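Local structure of hypothetical membrane protein (Corynebacterium glutamicum, 6JSB) at residues E18-Y23 against F95-D100; D44-T49 against R55-P60. The protein binds heme and probably takes part in its transfer during corynebacterial heme uptake, this chain being essentially the HtaA-type heme-binding domain of a longer membrane protein. All coordinates share one frame; numbering follows the deposited sequence.

Interaction 1 (E18-Y23 against F95-D100); sequences ESFNNY and FILDLD. With HEM (protoporphyrin IX containing Fe), chain C.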
ATOM      1  N   GLU A  18      -5.003  -6.500   7.367  1.00 15.21           N
ATOM      2  CA  GLU A  18      -6.270  -7.247   7.229  1.00 15.85           C
ATOM      3  C   GLU A  18      -7.386  -6.607   8.023  1.00 19.32           C
ATOM      4  O   GLU A  18      -8.539  -6.543   7.545  1.00 16.28           O
ATOM      5  CB  GLU A  18      -6.115  -8.697   7.666  1.00 16.49           C
ATOM      6  CG  GLU A  18      -5.199  -9.466   6.752  1.00 17.53           C
ATOM      7  CD  GLU A  18      -4.870 -10.832   7.324  1.00 24.43           C
ATOM      8  OE1 GLU A  18      -4.479 -11.685   6.526  1.00 27.81           O
ATOM      9  OE2 GLU A  18      -4.930 -11.032   8.541  1.00 26.85           O
ATOM     10  N   SER A  19      -7.087  -6.152   9.258  1.00 16.41           N
ATOM     11  CA  SER A  19      -8.182  -5.635  10.079  1.00 16.96           C
ATOM     12  C   SER A  19      -8.682  -4.306   9.518  1.00 15.21           C
ATOM     13  O   SER A  19      -9.830  -3.942   9.763  1.00 16.35           O
ATOM     14  CB  SER A  19      -7.730  -5.518  11.558  1.00 17.58           C
ATOM     15  OG  SER A  19      -6.640  -4.571  11.735  1.00 17.31           O
ATOM     16  N   PHE A  20      -7.852  -3.618   8.708  1.00 14.15           N
ATOM     17  CA  PHE A  20      -8.302  -2.358   8.106  1.00 13.95           C
ATOM     18  C   PHE A  20      -9.278  -2.682   6.976  1.00 14.39           C
ATOM     19  O   PHE A  20     -10.358  -2.083   6.864  1.00 17.57           O
ATOM     20  CB  PHE A  20      -7.110  -1.553   7.558  1.00 15.40           C
ATOM     21  CG  PHE A  20      -7.577  -0.276   6.904  1.00 15.49           C
ATOM     22  CD1 PHE A  20      -8.132   0.747   7.694  1.00 15.42           C
ATOM     23  CD2 PHE A  20      -7.474  -0.134   5.544  1.00 17.13           C
ATOM     24  CE1 PHE A  20      -8.608   1.924   7.083  1.00 16.00           C
ATOM     25  CE2 PHE A  20      -7.917   1.051   4.912  1.00 13.98           C
ATOM     26  CZ  PHE A  20      -8.498   2.067   5.697  1.00 14.48           C
ATOM     27  N   ASN A  21      -8.927  -3.673   6.144  1.00 14.89           N
ATOM     28  CA  ASN A  21      -9.866  -4.067   5.080  1.00 17.17           C
ATOM     29  C   ASN A  21     -11.157  -4.615   5.656  1.00 16.49           C
ATOM     30  O   ASN A  21     -12.252  -4.343   5.137  1.00 15.67           O
ATOM     31  CB  ASN A  21      -9.243  -5.140   4.168  1.00 14.76           C
ATOM     32  CG  ASN A  21      -7.980  -4.609   3.440  1.00 15.96           C
ATOM     33  OD1 ASN A  21      -7.939  -3.464   2.997  1.00 16.26           O
ATOM     34  ND2 ASN A  21      -6.986  -5.487   3.267  1.00 14.38           N
ATOM     35  N   ASN A  22     -11.055  -5.396   6.721  1.00 14.51           N
ATOM     36  CA  ASN A  22     -12.265  -5.900   7.407  1.00 15.93           C
ATOM     37  C   ASN A  22     -13.152  -4.758   7.896  1.00 17.48           C
ATOM     38  O   ASN A  22     -14.381  -4.783   7.763  1.00 19.30           O
ATOM     39  CB  ASN A  22     -11.828  -6.748   8.597  1.00 19.34           C
ATOM     40  CG  ASN A  22     -13.007  -7.406   9.269  1.00 22.36           C
ATOM     41  OD1 ASN A  22     -13.676  -8.212   8.632  1.00 22.16           O
ATOM     42  ND2 ASN A  22     -13.285  -7.079  10.522  1.00 22.43           N
ATOM     43  N   TYR A  23     -12.542  -3.734   8.506  1.00 14.96           N
ATOM     44  CA  TYR A  23     -13.310  -2.590   8.991  1.00 17.27           C
ATOM     45  C   TYR A  23     -13.893  -1.783   7.829  1.00 16.33           C
ATOM     46  O   TYR A  23     -15.076  -1.419   7.857  1.00 18.39           O
ATOM     47  CB  TYR A  23     -12.361  -1.727   9.838  1.00 18.17           C
ATOM     48  CG  TYR A  23     -12.660  -0.259   9.790  1.00 16.30           C
ATOM     49  CD1 TYR A  23     -13.715   0.280  10.533  1.00 17.81           C
ATOM     50  CD2 TYR A  23     -11.829   0.611   9.082  1.00 15.09           C
ATOM     51  CE1 TYR A  23     -13.950   1.726  10.489  1.00 18.95           C
ATOM     52  CE2 TYR A  23     -12.050   1.999   9.060  1.00 15.79           C
ATOM     53  CZ  TYR A  23     -13.107   2.516   9.752  1.00 17.59           C
ATOM     54  OH  TYR A  23     -13.358   3.856   9.730  1.00 17.85           O
ATOM     55  N   PHE A  95     -16.897  10.998   0.754  1.00 17.75           N
ATOM     56  CA  PHE A  95     -16.446   9.950   1.663  1.00 19.20           C
ATOM     57  C   PHE A  95     -15.520  10.568   2.720  1.00 20.39           C
ATOM     58  O   PHE A  95     -14.471  11.138   2.392  1.00 20.21           O
ATOM     59  CB  PHE A  95     -15.712   8.860   0.889  1.00 18.66           C
ATOM     60  CG  PHE A  95     -16.625   7.973   0.101  1.00 17.57           C
ATOM     61  CD1 PHE A  95     -17.397   7.049   0.754  1.00 17.52           C
ATOM     62  CD2 PHE A  95     -16.686   8.072  -1.294  1.00 16.95           C
ATOM     63  CE1 PHE A  95     -18.215   6.173   0.003  1.00 20.33           C
ATOM     64  CE2 PHE A  95     -17.524   7.222  -2.054  1.00 20.02           C
ATOM     65  CZ  PHE A  95     -18.288   6.276  -1.380  1.00 20.94           C
ATOM     66  N   ILE A  96     -15.916  10.488   3.982  1.00 17.44           N
ATOM     67  CA  ILE A  96     -15.019  11.032   5.025  1.00 19.75           C
ATOM     68  C   ILE A  96     -13.702  10.283   5.077  1.00 19.98           C
ATOM     69  O   ILE A  96     -12.638  10.885   5.330  1.00 18.50           O
ATOM     70  CB  ILE A  96     -15.739  11.028   6.380  1.00 18.05           C
ATOM     71  CG1 ILE A  96     -16.868  12.089   6.292  1.00 19.52           C
ATOM     72  CG2 ILE A  96     -14.736  11.381   7.471  1.00 21.23           C
ATOM     73  CD1 ILE A  96     -17.863  12.042   7.488  1.00 23.73           C
ATOM     74  N   LEU A  97     -13.732   8.959   4.899  1.00 17.10           N
ATOM     75  CA  LEU A  97     -12.537   8.149   4.790  1.00 14.75           C
ATOM     76  C   LEU A  97     -12.309   7.951   3.293  1.00 17.17           C
ATOM     77  O   LEU A  97     -13.157   7.376   2.575  1.00 16.51           O
ATOM     78  CB  LEU A  97     -12.688   6.818   5.545  1.00 15.67           C
ATOM     79  CG  LEU A  97     -11.417   5.976   5.640  1.00 16.23           C
ATOM     80  CD1 LEU A  97     -11.747   4.900   6.676  1.00 14.43           C
ATOM     81  CD2 LEU A  97     -11.053   5.331   4.274  1.00 16.53           C
ATOM     82  N   ASP A  98     -11.202   8.492   2.783  1.00 16.99           N
ATOM     83  CA  ASP A  98     -10.947   8.384   1.344  1.00 14.86           C
ATOM     84  C   ASP A  98      -9.432   8.323   1.189  1.00 16.95           C
ATOM     85  O   ASP A  98      -8.746   9.339   1.348  1.00 17.59           O
ATOM     86  CB  ASP A  98     -11.564   9.580   0.598  1.00 18.16           C
ATOM     87  CG  ASP A  98     -11.544   9.421  -0.912  1.00 19.49           C
ATOM     88  OD1 ASP A  98     -10.576   8.842  -1.455  1.00 21.46           O
ATOM     89  OD2 ASP A  98     -12.486   9.940  -1.602  1.00 20.34           O
ATOM     90  N   LEU A  99      -8.939   7.119   0.957  1.00 15.27           N
ATOM     91  CA  LEU A  99      -7.510   6.786   1.074  1.00 14.38           C
ATOM     92  C   LEU A  99      -7.033   6.095  -0.203  1.00 15.72           C
ATOM     93  O   LEU A  99      -7.698   5.187  -0.713  1.00 15.39           O
ATOM     94  CB  LEU A  99      -7.321   5.809   2.259  1.00 14.47           C
ATOM     95  CG  LEU A  99      -5.936   5.154   2.365  1.00 15.02           C
ATOM     96  CD1 LEU A  99      -4.810   6.149   2.698  1.00 15.06           C
ATOM     97  CD2 LEU A  99      -5.990   4.094   3.492  1.00 16.17           C
ATOM     98  N   ASP A 100      -5.887   6.506  -0.726  1.00 15.46           N
ATOM     99  CA  ASP A 100      -5.368   5.895  -1.940  1.00 15.27           C
ATOM    100  C   ASP A 100      -3.879   5.677  -1.756  1.00 15.12           C
ATOM    101  O   ASP A 100      -3.180   6.610  -1.330  1.00 16.99           O
ATOM    102  CB  ASP A 100      -5.599   6.803  -3.131  1.00 15.94           C
ATOM    103  CG  ASP A 100      -5.336   6.108  -4.428  1.00 22.19           C
ATOM    104  OD1 ASP A 100      -6.305   5.626  -5.089  1.00 22.05           O
ATOM    105  OD2 ASP A 100      -4.157   6.053  -4.843  1.00 23.04           O
TER
HETATM  106  CHA HEM C 301     -11.373   2.232  13.093  0.56 20.76           C
HETATM  107  CHB HEM C 301     -15.344   5.009  12.972  0.56 17.18           C
HETATM  108  CHC HEM C 301     -13.019   8.035   9.916  0.56 19.21           C
HETATM  109  CHD HEM C 301      -9.149   5.035   9.792  0.56 17.66           C
HETATM  110  C1A HEM C 301     -12.609   2.782  13.370  0.56 19.45           C
HETATM  111  C2A HEM C 301     -13.496   2.273  14.400  0.56 20.85           C
HETATM  112  C3A HEM C 301     -14.625   3.021  14.386  0.56 21.53           C
HETATM  113  C4A HEM C 301     -14.445   4.026  13.339  0.56 18.33           C
HETATM  114  CMA HEM C 301     -15.884   2.870  15.295  0.56 20.53           C
HETATM  115  CAA HEM C 301     -13.148   1.088  15.324  0.56 26.24           C
HETATM  116  CBA HEM C 301     -13.713  -0.200  14.745  0.56 36.06           C
HETATM  117  CGA HEM C 301     -13.086  -1.382  15.450  0.56 44.38           C
HETATM  118  O1A HEM C 301     -13.529  -2.532  15.178  0.56 44.44           O
HETATM  119  O2A HEM C 301     -12.136  -1.156  16.266  0.56 48.89           O
HETATM  120  C1B HEM C 301     -15.059   6.052  12.136  0.56 18.18           C
HETATM  121  C2B HEM C 301     -15.979   7.143  11.810  0.56 19.98           C
HETATM  122  C3B HEM C 301     -15.344   7.985  10.975  0.56 19.95           C
HETATM  123  C4B HEM C 301     -14.002   7.452  10.705  0.56 19.21           C
HETATM  124  CMB HEM C 301     -17.402   7.238  12.428  0.56 25.18           C
HETATM  125  CAB HEM C 301     -15.851   9.303  10.317  0.56 20.40           C
HETATM  126  CBB HEM C 301     -17.155   9.566  10.188  0.56 26.56           C
HETATM  127  C1C HEM C 301     -11.770   7.491   9.598  0.56 18.55           C
HETATM  128  C2C HEM C 301     -10.805   8.071   8.695  0.56 16.52           C
HETATM  129  C3C HEM C 301      -9.746   7.232   8.610  0.56 16.88           C
HETATM  130  C4C HEM C 301      -9.989   6.119   9.524  0.56 17.57           C
HETATM  131  CMC HEM C 301     -11.017   9.361   7.859  0.56 18.04           C
HETATM  132  CAC HEM C 301      -8.561   7.497   7.699  0.56 17.61           C
HETATM  133  CBC HEM C 301      -7.921   6.461   7.177  0.56 15.58           C
HETATM  134  C1D HEM C 301      -9.432   4.030  10.693  0.56 19.00           C
HETATM  135  C2D HEM C 301      -8.532   2.946  11.017  0.56 16.96           C
HETATM  136  C3D HEM C 301      -9.124   2.150  11.932  0.56 15.96           C
HETATM  137  C4D HEM C 301     -10.443   2.697  12.204  0.56 17.97           C
HETATM  138  CMD HEM C 301      -7.111   2.830  10.425  0.56 16.49           C
HETATM  139  CAD HEM C 301      -8.506   0.863  12.562  0.56 17.49           C
HETATM  140  CBD HEM C 301      -9.056  -0.332  11.741  0.56 18.36           C
HETATM  141  CGD HEM C 301      -8.428  -1.600  12.315  0.56 17.70           C
HETATM  142  O1D HEM C 301      -8.866  -1.997  13.449  0.56 19.42           O
HETATM  143  O2D HEM C 301      -7.498  -2.151  11.628  0.56 17.70           O
HETATM  144  NA  HEM C 301     -13.201   3.890  12.728  0.56 19.58           N
HETATM  145  NB  HEM C 301     -13.902   6.261  11.415  0.56 15.45           N
HETATM  146  NC  HEM C 301     -11.223   6.308  10.104  0.56 19.16           N
HETATM  147  ND  HEM C 301     -10.575   3.821  11.415  0.56 16.82           N
HETATM  148 FE   HEM C 301     -12.276   5.000  11.163  0.56 17.53          FE

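Interaction 2 (D44-T49 against R55-P60); sequences DGVETT and REFTWP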
ATOM      1  N   ASP A  44      -4.121  -0.470 -12.233  1.00 19.71           N
ATOM      2  CA  ASP A  44      -2.746  -0.369 -12.718  1.00 21.98           C
ATOM      3  C   ASP A  44      -1.930  -1.607 -12.347  1.00 20.46           C
ATOM      4  O   ASP A  44      -0.725  -1.521 -12.085  1.00 23.83           O
ATOM      5  CB  ASP A  44      -2.060   0.921 -12.205  1.00 26.21           C
ATOM      6  CG  ASP A  44      -2.754   2.209 -12.747  1.00 37.25           C
ATOM      7  OD1 ASP A  44      -3.305   2.174 -13.859  1.00 37.09           O
ATOM      8  OD2 ASP A  44      -2.776   3.266 -12.073  1.00 40.93           O
ATOM      9  N   GLY A  45      -2.560  -2.770 -12.428  1.00 20.66           N
ATOM     10  CA  GLY A  45      -1.792  -3.992 -12.318  1.00 20.51           C
ATOM     11  C   GLY A  45      -1.955  -4.692 -10.985  1.00 22.50           C
ATOM     12  O   GLY A  45      -1.519  -5.835 -10.859  1.00 22.20           O
ATOM     13  N   VAL A  46      -2.556  -4.052  -9.988  1.00 19.11           N
ATOM     14  CA  VAL A  46      -2.838  -4.774  -8.745  1.00 17.82           C
ATOM     15  C   VAL A  46      -3.862  -5.858  -9.046  1.00 20.11           C
ATOM     16  O   VAL A  46      -4.831  -5.635  -9.779  1.00 21.81           O
ATOM     17  CB  VAL A  46      -3.349  -3.811  -7.658  1.00 18.07           C
ATOM     18  CG1 VAL A  46      -3.960  -4.582  -6.500  1.00 17.36           C
ATOM     19  CG2 VAL A  46      -2.191  -2.965  -7.132  1.00 18.36           C
ATOM     20  N   GLU A  47      -3.646  -7.037  -8.481  1.00 17.77           N
ATOM     21  CA  GLU A  47      -4.651  -8.085  -8.450  1.00 16.76           C
ATOM     22  C   GLU A  47      -5.134  -8.275  -7.021  1.00 19.64           C
ATOM     23  O   GLU A  47      -4.374  -8.112  -6.053  1.00 19.25           O
ATOM     24  CB  GLU A  47      -4.063  -9.404  -8.960  1.00 23.45           C
ATOM     25  CG  GLU A  47      -3.463  -9.325 -10.352  1.00 33.13           C
ATOM     26  CD  GLU A  47      -4.479  -9.552 -11.450  1.00 53.85           C
ATOM     27  OE1 GLU A  47      -5.692  -9.667 -11.132  1.00 58.12           O
ATOM     28  OE2 GLU A  47      -4.060  -9.619 -12.635  1.00 56.42           O
ATOM     29  N   THR A  48      -6.410  -8.624  -6.871  1.00 19.24           N
ATOM     30  CA  THR A  48      -6.918  -8.766  -5.502  1.00 19.46           C
ATOM     31  C   THR A  48      -7.858  -9.952  -5.486  1.00 19.56           C
ATOM     32  O   THR A  48      -8.488 -10.268  -6.512  1.00 18.82           O
ATOM     33  CB  THR A  48      -7.620  -7.489  -5.003  1.00 20.65           C
ATOM     34  OG1 THR A  48      -8.023  -7.605  -3.629  1.00 18.82           O
ATOM     35  CG2 THR A  48      -8.826  -7.151  -5.854  1.00 19.85           C
ATOM     36  N   THR A  49      -7.893 -10.630  -4.352  1.00 18.26           N
ATOM     37  CA  THR A  49      -8.855 -11.719  -4.132  1.00 18.03           C
ATOM     38  C   THR A  49      -9.354 -11.617  -2.716  1.00 18.50           C
ATOM     39  O   THR A  49      -8.677 -11.091  -1.839  1.00 18.84           O
ATOM     40  CB  THR A  49      -8.240 -13.124  -4.312  1.00 21.65           C
ATOM     41  OG1 THR A  49      -7.126 -13.312  -3.413  1.00 22.01           O
ATOM     42  CG2 THR A  49      -7.676 -13.342  -5.752  1.00 26.39           C
ATOM     43  N   ARG A  55      -8.981 -10.478   2.375  1.00 16.54           N
ATOM     44  CA  ARG A  55      -8.572  -9.850   1.133  1.00 16.46           C
ATOM     45  C   ARG A  55      -7.051  -9.841   1.039  1.00 17.90           C
ATOM     46  O   ARG A  55      -6.327  -9.565   2.033  1.00 17.83           O
ATOM     47  CB  ARG A  55      -9.088  -8.404   1.058  1.00 17.17           C
ATOM     48  CG  ARG A  55      -8.697  -7.714  -0.280  1.00 16.31           C
ATOM     49  CD  ARG A  55      -9.413  -6.362  -0.341  1.00 13.90           C
ATOM     50  NE  ARG A  55     -10.888  -6.437  -0.572  1.00 15.75           N
ATOM     51  CZ  ARG A  55     -11.427  -6.513  -1.780  1.00 19.65           C
ATOM     52  NH1 ARG A  55     -10.673  -6.678  -2.881  1.00 21.49           N
ATOM     53  NH2 ARG A  55     -12.765  -6.428  -1.897  1.00 20.59           N
ATOM     54  N   GLU A  56      -6.583 -10.086  -0.172  1.00 14.84           N
ATOM     55  CA  GLU A  56      -5.129 -10.020  -0.475  1.00 15.47           C
ATOM     56  C   GLU A  56      -4.912  -9.099  -1.658  1.00 16.61           C
ATOM     57  O   GLU A  56      -5.801  -8.938  -2.525  1.00 17.09           O
ATOM     58  CB  GLU A  56      -4.620 -11.442  -0.839  1.00 19.51           C
ATOM     59  CG  GLU A  56      -4.668 -12.378   0.381  1.00 21.31           C
ATOM     60  CD  GLU A  56      -4.143 -13.761   0.062  1.00 33.14           C
ATOM     61  OE1 GLU A  56      -4.955 -14.578  -0.352  1.00 30.40           O
ATOM     62  OE2 GLU A  56      -2.910 -14.017   0.191  1.00 35.88           O
ATOM     63  N   PHE A  57      -3.728  -8.462  -1.711  1.00 15.48           N
ATOM     64  CA  PHE A  57      -3.356  -7.691  -2.890  1.00 14.55           C
ATOM     65  C   PHE A  57      -2.007  -8.154  -3.396  1.00 20.01           C
ATOM     66  O   PHE A  57      -1.079  -8.325  -2.580  1.00 17.78           O
ATOM     67  CB  PHE A  57      -3.186  -6.156  -2.564  1.00 16.71           C
ATOM     68  CG  PHE A  57      -4.394  -5.478  -2.003  1.00 16.10           C
ATOM     69  CD1 PHE A  57      -4.367  -5.006  -0.687  1.00 17.69           C
ATOM     70  CD2 PHE A  57      -5.523  -5.269  -2.796  1.00 17.72           C
ATOM     71  CE1 PHE A  57      -5.483  -4.330  -0.132  1.00 18.28           C
ATOM     72  CE2 PHE A  57      -6.592  -4.597  -2.271  1.00 16.07           C
ATOM     73  CZ  PHE A  57      -6.602  -4.148  -0.942  1.00 15.56           C
ATOM     74  N   THR A  58      -1.861  -8.300  -4.716  1.00 16.37           N
ATOM     75  CA  THR A  58      -0.509  -8.456  -5.265  1.00 17.22           C
ATOM     76  C   THR A  58      -0.208  -7.205  -6.078  1.00 20.07           C
ATOM     77  O   THR A  58      -1.094  -6.677  -6.760  1.00 21.11           O
ATOM     78  CB  THR A  58      -0.326  -9.692  -6.167  1.00 21.12           C
ATOM     79  OG1 THR A  58      -1.032  -9.477  -7.393  1.00 27.57           O
ATOM     80  CG2 THR A  58      -0.818 -10.939  -5.463  1.00 26.69           C
ATOM     81  N   TRP A  59       1.003  -6.695  -5.955  1.00 16.37           N
ATOM     82  CA  TRP A  59       1.428  -5.479  -6.601  1.00 15.95           C
ATOM     83  C   TRP A  59       2.494  -5.831  -7.627  1.00 20.94           C
ATOM     84  O   TRP A  59       3.426  -6.589  -7.289  1.00 19.58           O
ATOM     85  CB  TRP A  59       2.027  -4.485  -5.548  1.00 15.99           C
ATOM     86  CG  TRP A  59       1.085  -4.143  -4.388  1.00 15.36           C
ATOM     87  CD1 TRP A  59       0.775  -4.944  -3.312  1.00 15.75           C
ATOM     88  CD2 TRP A  59       0.390  -2.893  -4.171  1.00 15.31           C
ATOM     89  NE1 TRP A  59      -0.079  -4.282  -2.442  1.00 14.45           N
ATOM     90  CE2 TRP A  59      -0.340  -3.027  -2.951  1.00 15.41           C
ATOM     91  CE3 TRP A  59       0.313  -1.695  -4.899  1.00 16.94           C
ATOM     92  CZ2 TRP A  59      -1.085  -2.007  -2.413  1.00 15.45           C
ATOM     93  CZ3 TRP A  59      -0.480  -0.640  -4.365  1.00 16.30           C
ATOM     94  CH2 TRP A  59      -1.167  -0.811  -3.142  1.00 15.29           C
ATOM     95  N   PRO A  60       2.424  -5.307  -8.855  1.00 19.90           N
ATOM     96  CA  PRO A  60       3.367  -5.739  -9.887  1.00 19.35           C
ATOM     97  C   PRO A  60       4.714  -5.063  -9.707  1.00 17.97           C
ATOM     98  O   PRO A  60       4.789  -3.870  -9.453  1.00 20.39           O
ATOM     99  CB  PRO A  60       2.687  -5.283 -11.195  1.00 21.56           C
ATOM    100  CG  PRO A  60       1.869  -4.013 -10.762  1.00 19.91           C
ATOM    101  CD  PRO A  60       1.363  -4.406  -9.384  1.00 18.17           C
TER
HETATM  102  O   HOH W   1       0.061  -7.822  -9.383  1.00 26.96           O
HETATM  103  O   HOH W   2      -7.715 -13.840  -0.789  1.00 30.10           O

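Interaction 1 (E18-Y23 against F95-D100)
The heme pocket of this HtaA-type domain is built where the short helix 18-24 faces the 95-100 segment of strand 95-109, and Tyr23 of the helix meets Leu97 of that segment on one face of the porphyrin. The phenol oxygen of Tyr23 is the axial ligand, its OH standing 2.1 Å from FE of the heme. CD1 of Leu97 lies 3.6 Å from that same Tyr23 OH, and it also reaches the porphyrin at C4C, so one methyl packs against both ligand and macrocycle. The Tyr23 ring leans over the heme, with C4D above one of its faces and toward the rim. Phe20, three residues earlier and so just under one turn back along the helix, lies further from the iron, beside the heme methyl CMD. Its CG is anti to the backbone N (chi1 178°), which sends the ring toward the strand, where CE2 touches Leu99 CD2 at 3.9 Å; CE1 of Phe20 is at the in-plane edge of the Tyr23 ring. Ser19 OG donates a hydrogen bond of 2.6 Å to the propionate oxygen O2D of the heme. Between helix and strand the side chains meet by van der Waals contact alone. At Ile96 and Leu97, which both face Gly79, a classic beta bulge accompanies the corner in the chain while pairing with strand 68-81 continues. From that strand His80 hydrogen-bonds Tyr23 OH, and Trp77 meets the Phe20 ring edge-to-face, while helix 27-30 packs against Tyr23.

Interaction 2 (D44-T49 against R55-P60)
Backbone pairing between Glu47 and Thr58 and between Thr49 and Glu56 makes 47-49 and 56-60 the antiparallel arms of a beta hairpin. Both are hydrogen-bonded pairs: Thr58 N gives a 2.9 Å bond to Glu47 O, and Glu56 N one of the same length to Thr49 O. Thr48 and Phe57 form the non-hydrogen-bonded pair between them.

Side-chain polar bonds gather at Thr48. With OG1 anti to the backbone N (chi1 -176°), the hydroxyl reaches across to the partner strand and donates to Glu56 O at 2.8 Å, while accepting from Arg55 NH1 at 2.9 Å, near the guanidinium plane. Glu56 O thereby takes two donors, Thr48 OG1 and Thr49 N, from opposite faces of its carbonyl plane. Water joins the arms as well, linking Gly45 O to Thr58 OG1 near one end.

Apolar contacts centre on Val46. Its CG2 sits over one face of the Trp59 indole, 3.6 Å from CE3 and off-centre on the six-membered ring, a CH-pi contact; its other methyl, CG1, meets Phe57 CD2 at 4.1 Å.

Apart from these, Pro60 packs beside the Gly45 backbone, its CD 3.5 Å from Gly45 O.

Strand 56-65 continues between strands 2-14 and 68-81: Phe57 and Trp59 pair with Trp14 and Ala12, and Val75 packs on Val46, Phe57 and Trp59. Arg55 NE forms a salt bridge with Glu25, and strand 39-43 touches Thr48 and Phe57.

How the interactions relate
The two contacts illustrate how a ligand site and a more distant hairpin can share one sheet. Interaction 2 is nested within the chain loop that interaction 1 closes, and their centres are 16 Å apart. They meet through Asn21, on the heme-binding helix: its ND2 packs 3.9 Å from Phe57 CE1 and 4.2 Å from Arg55 CB. Trp77 of strand 68-81 is a second meeting point, touching Phe20, Leu99 and Phe57 and hydrogen-bonding Asn21. Only interaction 1 reaches the heme; the Phe57 side chain stays about 12 Å from it, and that of Arg55 about 11 Å from the side chain of Ser19.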